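Long-range contacts in histidine--tRNA ligase (Staphylococcus aureus, PDB 1QE0), which joins L-histidine to tRNA(His) at the expense of ATP, which is split to AMP and diphosphate, working as a homodimeric class II synthetase: residues K18-I22 and I310-L314; F154-H158 and A316-I322. All blocks are in the same frame, centred on the assembly; numbering follows the deposited sequence.

Interaction 1: K18-I22 and I310-L314; sequences KWRYI and IERLL
Trp19 lays one face of its indole against the side of helix 310-319, and two methyl groups share that face. Ile310 CG2 sits over the six-membered ring, 3.8 Å from its centroid. Leu314 CD2 takes the other end, 4.0 Å from the centroid of the five-membered ring. Both are CH-pi contacts. With CG anti to the carbonyl carbon (chi1 -82°), the ring is carried across to the partner helix, where its length matches two residues one turn apart.

Beyond these methyls, on the side away from the indole, Ile22 completes the tight part. Its CG2 lies 3.6 Å from Ile310 CD1, the two side chains running antiparallel alongside each other, and meets Leu313 CD2 tip to tip at 3.9 Å. With the segment axes 11.0 Å apart and crossing at 103°, the two helices meet through side chains, with no hydrogen bond between the segments.

Sequence and topology identify the two elements. Helix 13-33 is the long motif 1 helix of class II synthetases, which contributes to the dimer interface, and helix 310-319 follows strand 302-309 in the strand-helix arrangement of motif 3. Consistent with this, Arg20 forms a salt bridge with Glu37 of the second subunit, while Arg39 of that subunit packs on Trp19.

Glu311 closes the rim of the indole, its CG 3.7 Å from Trp19 CZ2 and its carboxylate turned 79° from the ring plane; its OE2 accepts a hydrogen bond from the backbone N of Asn125. The loose side is the partly exposed end, where Lys18 contributes little beyond its CB, 4.2 Å from Leu314 CD1, before the chain leads away and NZ bonds to the carbonyl O of Glu14.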
loop_
_atom_site.group_PDB
_atom_site.type_symbol
_atom_site.label_atom_id
_atom_site.label_comp_id
_atom_site.label_asym_id
_atom_site.label_seq_id
_atom_site.Cartn_x
_atom_site.Cartn_y
_atom_site.Cartn_z
ATOM N N LYS A 18 -10.771 5.096 -0.031
ATOM C CA LYS A 18 -11.311 3.808 0.427
ATOM C C LYS A 18 -10.206 2.798 0.358
ATOM O O LYS A 18 -10.119 1.929 1.212
ATOM C CB LYS A 18 -12.447 3.341 -0.478
ATOM C CG LYS A 18 -13.661 4.233 -0.522
ATOM C CD LYS A 18 -14.587 3.738 -1.610
ATOM C CE LYS A 18 -15.964 4.426 -1.641
ATOM N NZ LYS A 18 -15.904 5.888 -1.945
ATOM N N TRP A 19 -9.398 2.880 -0.703
ATOM C CA TRP A 19 -8.238 1.995 -0.886
ATOM C C TRP A 19 -7.219 2.265 0.220
ATOM O O TRP A 19 -6.726 1.331 0.850
ATOM C CB TRP A 19 -7.541 2.241 -2.224
ATOM C CG TRP A 19 -8.168 1.569 -3.348
ATOM C CD1 TRP A 19 -9.325 1.926 -3.974
ATOM C CD2 TRP A 19 -7.728 0.366 -3.974
ATOM N NE1 TRP A 19 -9.639 1.008 -4.956
ATOM C CE2 TRP A 19 -8.669 0.042 -4.975
ATOM C CE3 TRP A 19 -6.627 -0.470 -3.792
ATOM C CZ2 TRP A 19 -8.542 -1.090 -5.780
ATOM C CZ3 TRP A 19 -6.503 -1.593 -4.596
ATOM C CH2 TRP A 19 -7.449 -1.888 -5.578
ATOM N N ARG A 20 -6.899 3.537 0.455
ATOM C CA ARG A 20 -5.928 3.884 1.487
ATOM C C ARG A 20 -6.383 3.481 2.861
ATOM O O ARG A 20 -5.567 3.121 3.701
ATOM C CB ARG A 20 -5.587 5.357 1.476
ATOM C CG ARG A 20 -4.974 5.792 0.171
ATOM C CD ARG A 20 -4.353 7.134 0.344
ATOM N NE ARG A 20 -5.321 8.094 0.854
ATOM C CZ ARG A 20 -5.929 8.963 0.074
ATOM N NH1 ARG A 20 -6.801 9.819 0.561
ATOM N NH2 ARG A 20 -5.631 8.984 -1.206
ATOM N N TYR A 21 -7.682 3.553 3.107
ATOM C CA TYR A 21 -8.208 3.134 4.401
ATOM C C TYR A 21 -7.947 1.628 4.617
ATOM O O TYR A 21 -7.445 1.198 5.677
ATOM C CB TYR A 21 -9.701 3.421 4.462
ATOM C CG TYR A 21 -10.304 2.975 5.741
ATOM C CD1 TYR A 21 -10.864 1.710 5.858
ATOM C CD2 TYR A 21 -10.330 3.808 6.836
ATOM C CE1 TYR A 21 -11.435 1.291 7.015
ATOM C CE2 TYR A 21 -10.913 3.381 8.033
ATOM C CZ TYR A 21 -11.465 2.121 8.097
ATOM O OH TYR A 21 -12.094 1.684 9.226
ATOM N N ILE A 22 -8.329 0.844 3.613
ATOM C CA ILE A 22 -8.145 -0.589 3.622
ATOM C C ILE A 22 -6.647 -0.934 3.699
ATOM O O ILE A 22 -6.222 -1.661 4.591
ATOM C CB ILE A 22 -8.793 -1.188 2.383
ATOM C CG1 ILE A 22 -10.300 -1.171 2.577
ATOM C CG2 ILE A 22 -8.278 -2.593 2.127
ATOM C CD1 ILE A 22 -11.083 -1.491 1.335
ATOM N N ILE A 310 -8.210 -6.646 -3.237
ATOM C CA ILE A 310 -8.748 -5.457 -2.577
ATOM C C ILE A 310 -10.037 -5.027 -3.281
ATOM O O ILE A 310 -11.023 -4.594 -2.650
ATOM C CB ILE A 310 -7.747 -4.300 -2.559
ATOM C CG1 ILE A 310 -6.497 -4.694 -1.755
ATOM C CG2 ILE A 310 -8.402 -3.057 -1.929
ATOM C CD1 ILE A 310 -6.764 -4.847 -0.293
ATOM N N GLU A 311 -10.075 -5.247 -4.584
ATOM C CA GLU A 311 -11.275 -4.893 -5.297
ATOM C C GLU A 311 -12.468 -5.648 -4.764
ATOM O O GLU A 311 -13.458 -5.032 -4.373
ATOM C CB GLU A 311 -11.090 -5.084 -6.776
ATOM C CG GLU A 311 -10.215 -3.980 -7.332
ATOM C CD GLU A 311 -8.974 -4.492 -8.009
ATOM O OE1 GLU A 311 -8.548 -3.863 -8.996
ATOM O OE2 GLU A 311 -8.435 -5.520 -7.568
ATOM N N ARG A 312 -12.328 -6.965 -4.639
ATOM C CA ARG A 312 -13.400 -7.798 -4.117
ATOM C C ARG A 312 -13.779 -7.404 -2.686
ATOM O O ARG A 312 -14.970 -7.333 -2.363
ATOM C CB ARG A 312 -13.014 -9.266 -4.143
ATOM C CG ARG A 312 -12.904 -9.848 -5.505
ATOM C CD ARG A 312 -12.855 -11.350 -5.414
ATOM N NE ARG A 312 -12.935 -11.969 -6.732
ATOM C CZ ARG A 312 -13.672 -13.043 -7.006
ATOM N NH1 ARG A 312 -14.384 -13.616 -6.044
ATOM N NH2 ARG A 312 -13.739 -13.516 -8.251
ATOM N N LEU A 313 -12.786 -7.160 -1.826
ATOM C CA LEU A 313 -13.058 -6.770 -0.442
ATOM C C LEU A 313 -13.931 -5.530 -0.457
ATOM O O LEU A 313 -14.974 -5.477 0.212
ATOM C CB LEU A 313 -11.753 -6.506 0.294
ATOM C CG LEU A 313 -11.805 -5.856 1.664
ATOM C CD1 LEU A 313 -12.746 -6.590 2.567
ATOM C CD2 LEU A 313 -10.417 -5.830 2.262
ATOM N N LEU A 314 -13.535 -4.568 -1.295
ATOM C CA LEU A 314 -14.268 -3.318 -1.480
ATOM C C LEU A 314 -15.734 -3.620 -1.856
ATOM O O LEU A 314 -16.664 -3.147 -1.204
ATOM C CB LEU A 314 -13.602 -2.486 -2.579
ATOM C CG LEU A 314 -12.916 -1.163 -2.187
ATOM C CD1 LEU A 314 -13.305 -0.741 -0.800
ATOM C CD2 LEU A 314 -11.417 -1.258 -2.284
#

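Interaction 2: F154-H158 and A316-I322; sequences FGLKH and ALEEEGI
Leu156 pushes its CD1 into a notch at the end of helix 310-319, where Leu317, Glu320 and Ile322 converge on that one methyl. The Leu317 side chain runs roughly perpendicular to that of Leu156, Ile322 CD1 lies 3.8 Å from Leu156 CD1, and the CG of Glu320 closes the notch 3.7 Å from the same atom. Leu317 CD1 also reaches Phe154 CB, at 3.9 Å, although the phenyl ring itself turns off in another direction.

Glycines end both helices here. Gly155 and Gly321 each take positive phi in a Schellman motif, one after helix 137-153 and the other after helix 310-319, so the contact joins two helix ends rather than two helix flanks. Past Gly321 the chain doubles back far enough to set Ile322 CD1 against the Gly155 carbonyl.

Further out the contact turns polar. Glu320 bends at chi2 (-99°), which carries its carboxylate past Leu156 to the backbone amides of the loop. Lys157 N approaches Glu320 OE1 almost head-on, in line with the C-O bond, at 3.0 Å and with an N-H...O angle of 159°. His158 N adds a weak second bond to Glu320 OE1, at 3.5 Å. One oxygen thus gathers two successive amides, whereas Lys157 NZ stays 6.8 Å from Glu320 OE1, so the hydrogen bonds hold the main chain, and the lysine's charge probably adds little directly. The other oxygen, OE2, accepts a hydrogen bond from Asn273 ND2.

Strand 265-272 flanks the contact: Met271 packs on Leu156, Ala316 and Glu320, and the backbone of Asp272 pairs with His158 as the chain enters strand 159-165, while the ring of Phe154 rests on helix 13-33.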
loop_
_atom_site.group_PDB
_atom_site.type_symbol
_atom_site.label_atom_id
_atom_site.label_comp_id
_atom_site.label_asym_id
_atom_site.label_seq_id
_atom_site.Cartn_x
_atom_site.Cartn_y
_atom_site.Cartn_z
ATOM N N PHE A 154 -13.285 -5.337 9.154
ATOM C CA PHE A 154 -13.977 -4.348 8.359
ATOM C C PHE A 154 -15.467 -4.372 8.591
ATOM O O PHE A 154 -16.189 -3.571 8.015
ATOM C CB PHE A 154 -13.664 -4.552 6.877
ATOM C CG PHE A 154 -12.273 -4.154 6.499
ATOM C CD1 PHE A 154 -11.912 -2.800 6.463
ATOM C CD2 PHE A 154 -11.320 -5.115 6.192
ATOM C CE1 PHE A 154 -10.636 -2.406 6.124
ATOM C CE2 PHE A 154 -10.025 -4.739 5.844
ATOM C CZ PHE A 154 -9.678 -3.376 5.811
ATOM N N GLY A 155 -15.931 -5.331 9.380
ATOM C CA GLY A 155 -17.348 -5.434 9.677
ATOM C C GLY A 155 -18.139 -6.412 8.828
ATOM O O GLY A 155 -19.359 -6.516 8.980
ATOM N N LEU A 156 -17.478 -7.087 7.893
ATOM C CA LEU A 156 -18.163 -8.056 7.048
ATOM C C LEU A 156 -18.723 -9.070 7.991
ATOM O O LEU A 156 -18.135 -9.340 9.033
ATOM C CB LEU A 156 -17.208 -8.725 6.096
ATOM C CG LEU A 156 -17.076 -8.126 4.701
ATOM C CD1 LEU A 156 -18.054 -6.999 4.512
ATOM C CD2 LEU A 156 -15.639 -7.693 4.450
ATOM N N LYS A 157 -19.838 -9.674 7.619
ATOM C CA LYS A 157 -20.443 -10.600 8.534
ATOM C C LYS A 157 -20.968 -11.908 8.052
ATOM O O LYS A 157 -21.229 -12.774 8.877
ATOM C CB LYS A 157 -21.553 -9.897 9.297
ATOM C CG LYS A 157 -21.275 -9.687 10.771
ATOM C CD LYS A 157 -22.179 -8.582 11.264
ATOM C CE LYS A 157 -21.723 -7.233 10.721
ATOM N NZ LYS A 157 -20.866 -6.624 11.735
ATOM N N HIS A 158 -21.203 -12.086 6.765
ATOM C CA HIS A 158 -21.735 -13.388 6.362
ATOM C C HIS A 158 -20.650 -14.250 5.744
ATOM O O HIS A 158 -20.794 -14.822 4.656
ATOM C CB HIS A 158 -23.011 -13.227 5.508
ATOM C CG HIS A 158 -24.193 -12.724 6.297
ATOM N ND1 HIS A 158 -24.193 -12.639 7.678
ATOM C CD2 HIS A 158 -25.427 -12.316 5.907
ATOM C CE1 HIS A 158 -25.368 -12.207 8.102
ATOM N NE2 HIS A 158 -26.132 -12.008 7.044
ATOM N N ALA A 316 -17.416 -6.351 -1.396
ATOM C CA ALA A 316 -18.058 -7.093 -0.316
ATOM C C ALA A 316 -18.657 -6.089 0.627
ATOM O O ALA A 316 -19.802 -6.253 1.055
ATOM C CB ALA A 316 -17.042 -7.935 0.425
ATOM N N LEU A 317 -17.880 -5.055 0.965
ATOM C CA LEU A 317 -18.375 -4.026 1.877
ATOM C C LEU A 317 -19.618 -3.380 1.269
ATOM O O LEU A 317 -20.597 -3.110 1.962
ATOM C CB LEU A 317 -17.312 -2.954 2.158
ATOM C CG LEU A 317 -16.216 -3.064 3.234
ATOM C CD1 LEU A 317 -16.661 -3.915 4.406
ATOM C CD2 LEU A 317 -14.964 -3.621 2.654
ATOM N N GLU A 318 -19.568 -3.158 -0.040
ATOM C CA GLU A 318 -20.659 -2.555 -0.786
ATOM C C GLU A 318 -21.921 -3.406 -0.615
ATOM O O GLU A 318 -22.920 -2.934 -0.033
ATOM C CB GLU A 318 -20.295 -2.509 -2.264
ATOM C CG GLU A 318 -20.424 -1.170 -2.944
ATOM C CD GLU A 318 -20.227 -1.307 -4.450
ATOM O OE1 GLU A 318 -21.201 -1.694 -5.150
ATOM O OE2 GLU A 318 -19.093 -1.071 -4.938
ATOM N N GLU A 319 -21.860 -4.659 -1.086
ATOM C CA GLU A 319 -22.996 -5.579 -1.008
ATOM C C GLU A 319 -23.553 -5.748 0.393
ATOM O O GLU A 319 -24.741 -5.973 0.546
ATOM C CB GLU A 319 -22.640 -6.958 -1.558
ATOM C CG GLU A 319 -22.039 -6.992 -2.952
ATOM C CD GLU A 319 -22.978 -6.540 -4.055
ATOM O OE1 GLU A 319 -23.858 -5.700 -3.796
ATOM O OE2 GLU A 319 -22.814 -7.004 -5.206
ATOM N N GLU A 320 -22.686 -5.705 1.401
ATOM C CA GLU A 320 -23.116 -5.851 2.782
ATOM C C GLU A 320 -23.615 -4.518 3.290
ATOM O O GLU A 320 -24.082 -4.409 4.421
ATOM C CB GLU A 320 -21.969 -6.347 3.668
ATOM C CG GLU A 320 -21.430 -7.736 3.284
ATOM C CD GLU A 320 -21.975 -8.895 4.139
ATOM O OE1 GLU A 320 -21.647 -8.951 5.360
ATOM O OE2 GLU A 320 -22.700 -9.752 3.565
ATOM N N GLY A 321 -23.495 -3.497 2.459
ATOM C CA GLY A 321 -23.945 -2.181 2.845
ATOM C C GLY A 321 -23.101 -1.641 3.967
ATOM O O GLY A 321 -23.609 -1.258 5.016
ATOM N N ILE A 322 -21.798 -1.614 3.759
ATOM C CA ILE A 322 -20.902 -1.101 4.786
ATOM C C ILE A 322 -20.168 0.163 4.326
ATOM O O ILE A 322 -19.857 0.352 3.125
ATOM C CB ILE A 322 -19.930 -2.199 5.268
ATOM C CG1 ILE A 322 -20.759 -3.383 5.809
ATOM C CG2 ILE A 322 -18.941 -1.646 6.289
ATOM C CD1 ILE A 322 -19.984 -4.458 6.512
#

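Helix 310-319 serves both contacts: its first turns face helix 13-33 in interaction 1, and its last turn receives the 154-158 loop in interaction 2. The centres are 12 Å apart, yet the packing is continuous. Leu313 CD1 lies 3.6 Å from Leu156 CD2, and the Phe154 ring wedges between the two helices, its CE1 3.8 Å from Ile22 CG1. A motif 1 helix that carries the dimer contacts is thereby packed against the helix of motif 3, which in class II enzymes helps to form the ATP site. This apo structure holds no ligand, so any coupling between interface and active site through these contacts remains an inference.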